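Local coordinates for protein citrinin polyketide synthase (Monascus purpureus, PDB 5MPT) that carries out programmed C-methylation through this methyltransferase domain of a multidomain non-reducing synthase, which assembles the keto-aldehyde intermediate of citrinin from malonyl-CoA units, at residues 208-213 with 235-240; 245-250 with 262-267; 274-279 with 301-306. All blocks are in the same frame, centred on the assembly; numbering follows the deposited sequence.

All three contacts belong to the Rossmann-like methyltransferase domain. Contact 1 pairs two central strands; its centre lies about 12 Å from that of contact 2 and about 11 Å from that of contact 3. Contact 2 carries the sheet outward: Met239 of contact 1 packs on Ala250, with its SD 3.5 Å from Ala250 CB. Contact 3 adjoins the other side of strand 208-213, with Arg209 CD 3.4 Å from Ser278 O. Residues 265-267 of contact 2 hold the adenine of S-adenosyl-L-homocysteine. The side chain of Glu212 is about 5 Å from this ligand and about 9 Å from that of catalytic Tyr177, whereas contact 3 lies away from the active site.

Contact 1: 208-213 with 235-240; sequences LRILEM and VEYTMT
Residues 208-213 and 235-240 are neighbouring parallel strands of the methyltransferase sheet, in register from Leu208 beside Val235 to Glu212 beside Met239. Backbone bonds form the ladder, among them Glu236 N to Leu208 O (2.9 Å) and Glu212 N to Thr238 O (2.8 Å). Near the C-terminal ends of the strands, Glu212 O is gripped twice by one residue, from Thr240 N and, at 2.7 Å, from Thr240 OG1; chi1 of 81° sets that hydroxyl between its own backbone N and carbonyl carbon. On the face carrying Ile210, Tyr237 and Glu212, Ile210 CG2 approaches Tyr237 CE2 to 3.8 Å. Tyr237 OH donates to Glu212 OE1 at 2.6 Å. This oxygen lies in the ring plane at its edge, but the carboxylate stands perpendicular to the ring and is met from above its own plane. Thr221 OG1 also bonds Glu212 OE1, which gives the buried acid a second partner. On the opposite face Arg209 and Glu236 run side by side in a salt bridge, Arg209 NE to Glu236 OE1 at 3.2 Å and nearly straight (171°), while Arg209 NH1 binds Leu7 O. Helix 221-231 makes the beta-alpha-beta crossover between the two strands and packs Met224, Leu225 and Leu228 against Tyr237; strands 279-285 and 260-264 flank the pair on either side.

Contact 2: 245-250 with 262-267; sequences SLIAAA and FKVVNI. With SAH (S-adenosyl-L-homocysteine), chain B.
Asn266 OD1 is gripped by two donors, the adenine N6 of S-adenosyl-L-homocysteine at 2.9 Å and the backbone N of Glu268. Beside it, Ile267 N donates to adenine N1 over 3.0 Å in a fairly straight bond (165°), so neighbouring residues read the donor and the acceptor on the base's Watson-Crick edge and fix its rotation. Val265 O comes to 3.4 Å from adenine C2. The Ile267 side chain reaches over the base, with CD1 3.5 Å from C2 and CG1 also near N1. Cys287 and Thr291 pack on Ile267 in turn, and its carbonyl is bonded by Asn300 ND2, so the residue that lies on the adenine is itself held in place. These residues follow strand 260-264, an edge strand of the sheet, and helix 244-253 is the crossover that leads into it from strand 235-241, in the Rossmann-like manner of class I methyltransferases. Helix residues 245-250 and strand residues 262-264 run nearly antiparallel (174°), with axes 8.2 Å apart, and meet through apolar groups. Ile247 crosses Phe262 obliquely and sets CG2 3.8 Å from Phe262 CB. Its chi2 of -66° turns CD1 off the extended course, to 3.7 Å from Lys263 O, while CG1 faces Val264 CG2 more loosely. Further along the helix, Phe262 CE2 comes close to both the carbonyl and CB of Ala250. Asp241, at the end of strand 235-241, touches Ile247 and also hydrogen-bonds the ligand through OD1.

Contact 3: 274-279 with 301-306; sequences QLVHSQ and IHRILR
The His277 imidazole and Arg303 guanidinium planes are 24° apart; the two side chains cross obliquely, and contact is made by His277 CE1, 3.8 Å from Arg303 CD. One face of the imidazole takes Val276 CG1, offset toward the rim. At its edge ND1 donates to Leu305 O at 3.2 Å, with the oxygen tilted 25° from the ring plane. At the guanidinium of Arg306 a water lies in the plane at the edge, accepting from Arg306 NH1 and donating to Ser278 O; Arg306 NH2 forms a salt bridge with Asp308. Backbone bonds tie the two segments together. His277 N donates to Arg303 O (2.8 Å), and Ile304 O takes two donors, Ser278 N from above its carbonyl plane and Gln279 N at 3.1 Å. Arg306 N then returns a bond to Gln279 O (2.8 Å), beside the parallel bridge of Gln279 with Leu305. Apolar packing comes from Ile304, whose CG2 lies 3.8 Å from Gln279 CG as the two side chains run alongside, and whose CG1 meets Leu275 CB. Leu275 to Ser278 form a type II turn, with His277 in left-handed backbone angles at its third position; Ser278 OG bonds Leu275 O and accepts from Gln279 NE2. The turn thus supplies N-H groups to the last carbonyls of helix 294-304, at the point where strand 279-285 begins; this helix is the beta-alpha-beta crossover between strands 279-285 and 309-316 of the Rossmann-like methyltransferase fold.

Contact 1: 208-213 with 235-240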
loop_
_atom_site.group_PDB
_atom_site.type_symbol
_atom_site.label_atom_id
_atom_site.label_comp_id
_atom_site.label_asym_id
_atom_site.label_seq_id
_atom_site.Cartn_x
_atom_site.Cartn_y
_atom_site.Cartn_z
ATOM N N LEU A 208 25.136 1.759 9.810
ATOM C CA LEU A 208 23.719 1.602 10.061
ATOM C C LEU A 208 23.204 0.540 9.100
ATOM O O LEU A 208 23.434 0.619 7.889
ATOM C CB LEU A 208 23.017 2.940 9.855
ATOM C CG LEU A 208 21.580 3.083 10.333
ATOM C CD1 LEU A 208 21.515 2.872 11.815
ATOM C CD2 LEU A 208 21.048 4.502 9.960
ATOM N N ARG A 209 22.596 -0.495 9.645
ATOM C CA ARG A 209 22.108 -1.608 8.854
ATOM C C ARG A 209 20.606 -1.477 8.699
ATOM O O ARG A 209 19.853 -1.526 9.683
ATOM C CB ARG A 209 22.512 -2.934 9.497
ATOM C CG ARG A 209 24.029 -3.030 9.656
ATOM C CD ARG A 209 24.523 -4.389 10.173
ATOM N NE ARG A 209 25.947 -4.554 9.851
ATOM C CZ ARG A 209 26.921 -4.755 10.726
ATOM N NH1 ARG A 209 26.665 -4.865 12.027
ATOM N NH2 ARG A 209 28.169 -4.872 10.281
ATOM N N ILE A 210 20.188 -1.294 7.456
ATOM C CA ILE A 210 18.798 -1.058 7.083
ATOM C C ILE A 210 18.386 -2.158 6.124
ATOM O O ILE A 210 19.088 -2.425 5.140
ATOM C CB ILE A 210 18.610 0.314 6.411
ATOM C CG1 ILE A 210 19.166 1.413 7.303
ATOM C CG2 ILE A 210 17.122 0.515 6.051
ATOM C CD1 ILE A 210 19.087 2.840 6.672
ATOM N N LEU A 211 17.258 -2.798 6.407
ATOM C CA LEU A 211 16.724 -3.835 5.534
ATOM C C LEU A 211 15.314 -3.451 5.119
ATOM O O LEU A 211 14.458 -3.185 5.971
ATOM C CB LEU A 211 16.731 -5.196 6.224
ATOM C CG LEU A 211 16.352 -6.404 5.349
ATOM C CD1 LEU A 211 17.224 -7.608 5.740
ATOM C CD2 LEU A 211 14.889 -6.709 5.494
ATOM N N GLU A 212 15.068 -3.443 3.824
ATOM C CA GLU A 212 13.752 -3.132 3.293
ATOM C C GLU A 212 13.082 -4.427 2.856
ATOM O O GLU A 212 13.628 -5.175 2.037
ATOM C CB GLU A 212 13.832 -2.133 2.137
ATOM C CG GLU A 212 12.461 -1.778 1.612
ATOM C CD GLU A 212 12.467 -0.813 0.459
ATOM O OE1 GLU A 212 13.557 -0.451 -0.028
ATOM O OE2 GLU A 212 11.355 -0.456 0.018
ATOM N N MET A 213 11.915 -4.691 3.426
ATOM C CA MET A 213 11.105 -5.816 3.005
ATOM C C MET A 213 10.058 -5.360 2.004
ATOM O O MET A 213 9.628 -4.212 2.005
ATOM C CB MET A 213 10.432 -6.467 4.204
ATOM C CG MET A 213 11.462 -6.983 5.191
ATOM S SD MET A 213 10.712 -7.875 6.542
ATOM C CE MET A 213 11.978 -9.084 6.895
ATOM N N VAL A 235 26.620 2.926 5.929
ATOM C CA VAL A 235 25.333 2.246 5.833
ATOM C C VAL A 235 25.502 0.986 5.003
ATOM O O VAL A 235 26.319 0.927 4.081
ATOM C CB VAL A 235 24.252 3.164 5.213
ATOM C CG1 VAL A 235 24.702 3.663 3.855
ATOM C CG2 VAL A 235 22.915 2.425 5.072
ATOM N N GLU A 236 24.718 -0.029 5.348
ATOM C CA GLU A 236 24.477 -1.191 4.506
ATOM C C GLU A 236 22.969 -1.303 4.350
ATOM O O GLU A 236 22.254 -1.490 5.343
ATOM C CB GLU A 236 25.085 -2.458 5.130
ATOM C CG GLU A 236 26.617 -2.426 5.229
ATOM C CD GLU A 236 27.191 -3.490 6.175
ATOM O OE1 GLU A 236 26.422 -4.359 6.642
ATOM O OE2 GLU A 236 28.414 -3.451 6.452
ATOM N N TYR A 237 22.485 -1.123 3.112
ATOM C CA TYR A 237 21.059 -1.177 2.778
ATOM C C TYR A 237 20.760 -2.461 2.027
ATOM O O TYR A 237 21.246 -2.655 0.909
ATOM C CB TYR A 237 20.679 0.019 1.932
ATOM C CG TYR A 237 19.198 0.259 1.799
ATOM C CD1 TYR A 237 18.411 -0.520 0.962
ATOM C CD2 TYR A 237 18.596 1.299 2.486
ATOM C CE1 TYR A 237 17.054 -0.263 0.823
ATOM C CE2 TYR A 237 17.258 1.565 2.354
ATOM C CZ TYR A 237 16.486 0.776 1.521
ATOM O OH TYR A 237 15.144 1.057 1.401
ATOM N N THR A 238 19.978 -3.341 2.644
ATOM C CA THR A 238 19.617 -4.612 2.053
ATOM C C THR A 238 18.201 -4.459 1.516
ATOM O O THR A 238 17.236 -4.321 2.281
ATOM C CB THR A 238 19.742 -5.750 3.071
ATOM O OG1 THR A 238 21.073 -5.775 3.606
ATOM C CG2 THR A 238 19.451 -7.097 2.426
ATOM N N MET A 239 18.088 -4.449 0.200
ATOM C CA MET A 239 16.805 -4.364 -0.463
ATOM C C MET A 239 16.319 -5.782 -0.737
ATOM O O MET A 239 17.032 -6.576 -1.365
ATOM C CB MET A 239 16.937 -3.576 -1.757
ATOM C CG MET A 239 15.633 -3.367 -2.454
ATOM S SD MET A 239 15.887 -2.824 -4.128
ATOM C CE MET A 239 14.176 -2.650 -4.623
ATOM N N THR A 240 15.119 -6.105 -0.264
ATOM C CA THR A 240 14.599 -7.461 -0.392
ATOM C C THR A 240 13.139 -7.463 -0.834
ATOM O O THR A 240 12.429 -6.457 -0.749
ATOM C CB THR A 240 14.731 -8.225 0.929
ATOM O OG1 THR A 240 13.662 -7.882 1.813
ATOM C CG2 THR A 240 16.066 -7.936 1.618
HETATM O O HOH W 1 21.311 -4.339 5.930
#

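Contact 2: 245-250 with 262-267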
loop_
_atom_site.group_PDB
_atom_site.type_symbol
_atom_site.label_atom_id
_atom_site.label_comp_id
_atom_site.label_asym_id
_atom_site.label_seq_id
_atom_site.Cartn_x
_atom_site.Cartn_y
_atom_site.Cartn_z
ATOM N N SER A 245 12.504 -11.628 -9.647
ATOM C CA SER A 245 12.616 -10.768 -10.822
ATOM C C SER A 245 12.720 -9.303 -10.415
ATOM O O SER A 245 13.582 -8.569 -10.908
ATOM C CB SER A 245 11.428 -10.986 -11.766
ATOM O OG SER A 245 10.202 -10.606 -11.177
ATOM N N LEU A 246 11.852 -8.858 -9.505
ATOM C CA LEU A 246 11.932 -7.471 -9.043
ATOM C C LEU A 246 13.287 -7.171 -8.413
ATOM O O LEU A 246 13.825 -6.075 -8.597
ATOM C CB LEU A 246 10.800 -7.170 -8.061
ATOM C CG LEU A 246 9.398 -7.109 -8.695
ATOM C CD1 LEU A 246 8.313 -6.865 -7.664
ATOM C CD2 LEU A 246 9.315 -6.021 -9.758
ATOM N N ILE A 247 13.869 -8.132 -7.686
ATOM C CA ILE A 247 15.195 -7.907 -7.107
ATOM C C ILE A 247 16.251 -7.834 -8.199
ATOM O O ILE A 247 17.103 -6.938 -8.201
ATOM C CB ILE A 247 15.529 -9.002 -6.085
ATOM C CG1 ILE A 247 14.629 -8.859 -4.856
ATOM C CG2 ILE A 247 17.024 -8.967 -5.715
ATOM C CD1 ILE A 247 14.847 -7.614 -4.042
ATOM N N ALA A 248 16.229 -8.785 -9.132
ATOM C CA ALA A 248 17.238 -8.786 -10.184
ATOM C C ALA A 248 17.226 -7.473 -10.955
ATOM O O ALA A 248 18.285 -6.911 -11.255
ATOM C CB ALA A 248 17.011 -9.960 -11.128
ATOM N N ALA A 249 16.035 -6.976 -11.286
ATOM C CA ALA A 249 15.915 -5.664 -11.912
ATOM C C ALA A 249 16.507 -4.566 -11.031
ATOM O O ALA A 249 17.245 -3.699 -11.511
ATOM C CB ALA A 249 14.448 -5.376 -12.201
ATOM N N ALA A 250 16.175 -4.578 -9.737
ATOM C CA ALA A 250 16.670 -3.554 -8.827
ATOM C C ALA A 250 18.184 -3.618 -8.692
ATOM O O ALA A 250 18.848 -2.578 -8.587
ATOM C CB ALA A 250 16.007 -3.710 -7.462
ATOM N N PHE A 262 21.364 -6.958 -2.160
ATOM C CA PHE A 262 20.077 -7.343 -2.730
ATOM C C PHE A 262 19.819 -8.823 -2.457
ATOM O O PHE A 262 20.705 -9.654 -2.667
ATOM C CB PHE A 262 20.030 -7.118 -4.257
ATOM C CG PHE A 262 20.343 -5.725 -4.679
ATOM C CD1 PHE A 262 21.660 -5.291 -4.764
ATOM C CD2 PHE A 262 19.329 -4.844 -4.999
ATOM C CE1 PHE A 262 21.951 -3.998 -5.157
ATOM C CE2 PHE A 262 19.620 -3.565 -5.385
ATOM C CZ PHE A 262 20.932 -3.142 -5.465
ATOM N N LYS A 263 18.598 -9.164 -2.031
ATOM C CA LYS A 263 18.307 -10.534 -1.615
ATOM C C LYS A 263 16.796 -10.786 -1.622
ATOM O O LYS A 263 16.005 -9.886 -1.321
ATOM C CB LYS A 263 18.898 -10.827 -0.216
ATOM C CG LYS A 263 18.732 -12.282 0.270
ATOM C CD LYS A 263 19.369 -12.534 1.668
ATOM C CE LYS A 263 19.276 -14.017 2.104
ATOM N NZ LYS A 263 19.918 -14.283 3.429
ATOM N N VAL A 264 16.410 -12.013 -1.998
ATOM C CA VAL A 264 15.028 -12.485 -1.890
ATOM C C VAL A 264 14.751 -12.888 -0.447
ATOM O O VAL A 264 15.444 -13.748 0.113
ATOM C CB VAL A 264 14.785 -13.676 -2.835
ATOM C CG1 VAL A 264 13.351 -14.181 -2.706
ATOM C CG2 VAL A 264 15.083 -13.290 -4.286
ATOM N N VAL A 265 13.725 -12.294 0.159
ATOM C CA VAL A 265 13.377 -12.585 1.547
ATOM C C VAL A 265 11.864 -12.645 1.661
ATOM O O VAL A 265 11.163 -11.736 1.206
ATOM C CB VAL A 265 13.937 -11.543 2.532
ATOM C CG1 VAL A 265 13.398 -11.801 3.949
ATOM C CG2 VAL A 265 15.441 -11.554 2.498
ATOM N N ASN A 266 11.364 -13.701 2.280
ATOM C CA ASN A 266 9.938 -13.876 2.517
ATOM C C ASN A 266 9.629 -13.480 3.954
ATOM O O ASN A 266 10.185 -14.066 4.897
ATOM C CB ASN A 266 9.549 -15.329 2.256
ATOM C CG ASN A 266 8.063 -15.581 2.380
ATOM O OD1 ASN A 266 7.319 -14.820 2.981
ATOM N ND2 ASN A 266 7.643 -16.733 1.866
ATOM N N ILE A 267 8.830 -12.421 4.105
ATOM C CA ILE A 267 8.392 -11.912 5.403
ATOM C C ILE A 267 7.829 -13.005 6.285
ATOM O O ILE A 267 7.983 -12.946 7.515
ATOM C CB ILE A 267 7.354 -10.797 5.198
ATOM C CG1 ILE A 267 7.994 -9.633 4.446
ATOM C CG2 ILE A 267 6.716 -10.364 6.532
ATOM C CD1 ILE A 267 7.008 -8.641 3.824
HETATM N N SAH B . 6.878 -1.559 -1.455
HETATM C CA SAH B . 6.187 -1.851 -2.746
HETATM C CB SAH B . 4.713 -1.476 -2.859
HETATM C CG SAH B . 3.762 -2.399 -2.118
HETATM S SD SAH B . 3.479 -3.841 -3.202
HETATM C C SAH B . 6.956 -1.096 -3.866
HETATM O O SAH B . 6.835 -1.699 -5.030
HETATM O OXT SAH B . 7.555 -0.062 -3.703
HETATM C "C5'" SAH B . 3.734 -5.237 -2.075
HETATM C "C4'" SAH B . 5.121 -5.804 -2.293
HETATM O "O4'" SAH B . 5.284 -6.813 -1.272
HETATM C "C3'" SAH B . 5.344 -6.500 -3.642
HETATM O "O3'" SAH B . 6.620 -6.085 -4.119
HETATM C "C2'" SAH B . 5.312 -7.996 -3.282
HETATM O "O2'" SAH B . 6.166 -8.779 -4.113
HETATM C "C1'" SAH B . 5.843 -7.964 -1.854
HETATM N N9 SAH B . 5.489 -9.102 -1.015
HETATM C C8 SAH B . 4.293 -9.764 -0.945
HETATM N N7 SAH B . 4.291 -10.787 -0.125
HETATM C C5 SAH B . 5.585 -10.804 0.379
HETATM C C6 SAH B . 6.237 -11.649 1.298
HETATM N N6 SAH B . 5.665 -12.714 1.873
HETATM N N1 SAH B . 7.526 -11.383 1.582
HETATM C C2 SAH B . 8.121 -10.343 0.990
HETATM N N3 SAH B . 7.614 -9.473 0.115
HETATM C C4 SAH B . 6.331 -9.765 -0.156
#

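Contact 3: 274-279 with 301-306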
loop_
_atom_site.group_PDB
_atom_site.type_symbol
_atom_site.label_atom_id
_atom_site.label_comp_id
_atom_site.label_asym_id
_atom_site.label_seq_id
_atom_site.Cartn_x
_atom_site.Cartn_y
_atom_site.Cartn_z
ATOM N N GLN A 274 21.890 -15.784 9.968
ATOM C CA GLN A 274 22.583 -14.594 9.511
ATOM C C GLN A 274 21.719 -13.345 9.625
ATOM O O GLN A 274 22.264 -12.246 9.760
ATOM C CB GLN A 274 23.047 -14.765 8.064
ATOM C CG GLN A 274 23.997 -15.905 7.839
ATOM C CD GLN A 274 24.387 -16.039 6.382
ATOM O OE1 GLN A 274 23.858 -15.334 5.519
ATOM N NE2 GLN A 274 25.311 -16.949 6.099
ATOM N N LEU A 275 20.389 -13.469 9.600
ATOM C CA LEU A 275 19.530 -12.287 9.713
ATOM C C LEU A 275 19.192 -11.936 11.156
ATOM O O LEU A 275 18.840 -10.781 11.431
ATOM C CB LEU A 275 18.217 -12.494 8.943
ATOM C CG LEU A 275 18.301 -12.678 7.419
ATOM C CD1 LEU A 275 16.955 -13.081 6.807
ATOM C CD2 LEU A 275 18.807 -11.413 6.758
ATOM N N VAL A 276 19.355 -12.880 12.086
ATOM C CA VAL A 276 18.877 -12.697 13.456
ATOM C C VAL A 276 19.620 -11.539 14.116
ATOM O O VAL A 276 20.860 -11.469 14.100
ATOM C CB VAL A 276 19.033 -14.011 14.244
ATOM C CG1 VAL A 276 18.839 -13.834 15.751
ATOM C CG2 VAL A 276 18.011 -15.048 13.751
ATOM N N HIS A 277 18.850 -10.599 14.672
ATOM C CA HIS A 277 19.416 -9.489 15.454
ATOM C C HIS A 277 20.486 -8.748 14.661
ATOM O O HIS A 277 21.543 -8.399 15.187
ATOM C CB HIS A 277 20.016 -9.993 16.770
ATOM C CG HIS A 277 19.034 -10.595 17.733
ATOM N ND1 HIS A 277 17.682 -10.343 17.695
ATOM C CD2 HIS A 277 19.228 -11.444 18.776
ATOM C CE1 HIS A 277 17.083 -11.001 18.672
ATOM N NE2 HIS A 277 18.000 -11.672 19.347
ATOM N N SER A 278 20.233 -8.523 13.379
ATOM C CA SER A 278 21.241 -7.968 12.498
ATOM C C SER A 278 20.972 -6.537 12.092
ATOM O O SER A 278 21.925 -5.803 11.824
ATOM C CB SER A 278 21.390 -8.809 11.235
ATOM O OG SER A 278 20.184 -8.854 10.506
ATOM N N GLN A 279 19.714 -6.109 12.064
ATOM C CA GLN A 279 19.355 -4.837 11.471
ATOM C C GLN A 279 18.944 -3.777 12.494
ATOM O O GLN A 279 18.242 -4.076 13.471
ATOM C CB GLN A 279 18.187 -5.031 10.483
ATOM C CG GLN A 279 18.394 -6.032 9.426
ATOM C CD GLN A 279 19.599 -5.764 8.546
ATOM O OE1 GLN A 279 19.765 -4.700 7.973
ATOM N NE2 GLN A 279 20.459 -6.762 8.450
ATOM N N ILE A 301 9.892 -10.321 11.807
ATOM C CA ILE A 301 10.593 -9.052 11.675
ATOM C C ILE A 301 11.285 -8.697 12.981
ATOM O O ILE A 301 12.440 -8.249 12.993
ATOM C CB ILE A 301 9.593 -7.976 11.220
ATOM C CG1 ILE A 301 9.171 -8.305 9.775
ATOM C CG2 ILE A 301 10.186 -6.615 11.443
ATOM C CD1 ILE A 301 7.996 -7.481 9.253
ATOM N N HIS A 302 10.592 -8.881 14.106
ATOM C CA HIS A 302 11.195 -8.564 15.396
ATOM C C HIS A 302 12.526 -9.272 15.580
ATOM O O HIS A 302 13.494 -8.683 16.066
ATOM C CB HIS A 302 10.245 -8.943 16.531
ATOM C CG HIS A 302 10.657 -8.403 17.856
ATOM N ND1 HIS A 302 11.466 -9.100 18.727
ATOM C CD2 HIS A 302 10.372 -7.232 18.464
ATOM C CE1 HIS A 302 11.666 -8.371 19.813
ATOM N NE2 HIS A 302 11.027 -7.221 19.672
ATOM N N ARG A 303 12.602 -10.537 15.180
ATOM C CA ARG A 303 13.792 -11.333 15.456
ATOM C C ARG A 303 14.968 -10.892 14.601
ATOM O O ARG A 303 16.118 -11.100 14.984
ATOM C CB ARG A 303 13.452 -12.811 15.218
ATOM C CG ARG A 303 14.568 -13.821 15.582
ATOM C CD ARG A 303 15.056 -13.695 17.028
ATOM N NE ARG A 303 14.001 -13.971 18.008
ATOM C CZ ARG A 303 13.989 -14.997 18.856
ATOM N NH1 ARG A 303 14.985 -15.875 18.886
ATOM N NH2 ARG A 303 12.970 -15.139 19.693
ATOM N N ILE A 304 14.693 -10.264 13.459
ATOM C CA ILE A 304 15.736 -9.731 12.590
ATOM C C ILE A 304 16.267 -8.400 13.110
ATOM O O ILE A 304 17.380 -8.001 12.748
ATOM C CB ILE A 304 15.168 -9.600 11.164
ATOM C CG1 ILE A 304 14.836 -11.002 10.612
ATOM C CG2 ILE A 304 16.134 -8.920 10.215
ATOM C CD1 ILE A 304 13.937 -10.986 9.368
ATOM N N LEU A 305 15.527 -7.739 13.985
ATOM C CA LEU A 305 15.968 -6.453 14.520
ATOM C C LEU A 305 16.976 -6.662 15.626
ATOM O O LEU A 305 16.824 -7.549 16.476
ATOM C CB LEU A 305 14.804 -5.646 15.085
ATOM C CG LEU A 305 13.826 -5.111 14.040
ATOM C CD1 LEU A 305 12.634 -4.424 14.678
ATOM C CD2 LEU A 305 14.528 -4.142 13.099
ATOM N N ARG A 306 18.008 -5.826 15.614
ATOM C CA ARG A 306 18.802 -5.630 16.812
ATOM C C ARG A 306 17.900 -5.149 17.953
ATOM O O ARG A 306 16.866 -4.521 17.707
ATOM C CB ARG A 306 19.891 -4.592 16.562
ATOM C CG ARG A 306 20.899 -4.947 15.490
ATOM C CD ARG A 306 21.602 -3.697 15.019
ATOM N NE ARG A 306 22.133 -2.911 16.138
ATOM C CZ ARG A 306 23.383 -3.022 16.608
ATOM N NH1 ARG A 306 24.220 -3.839 16.017
ATOM N NH2 ARG A 306 23.813 -2.270 17.632
HETATM O O HOH W 2 23.993 -5.671 13.548
#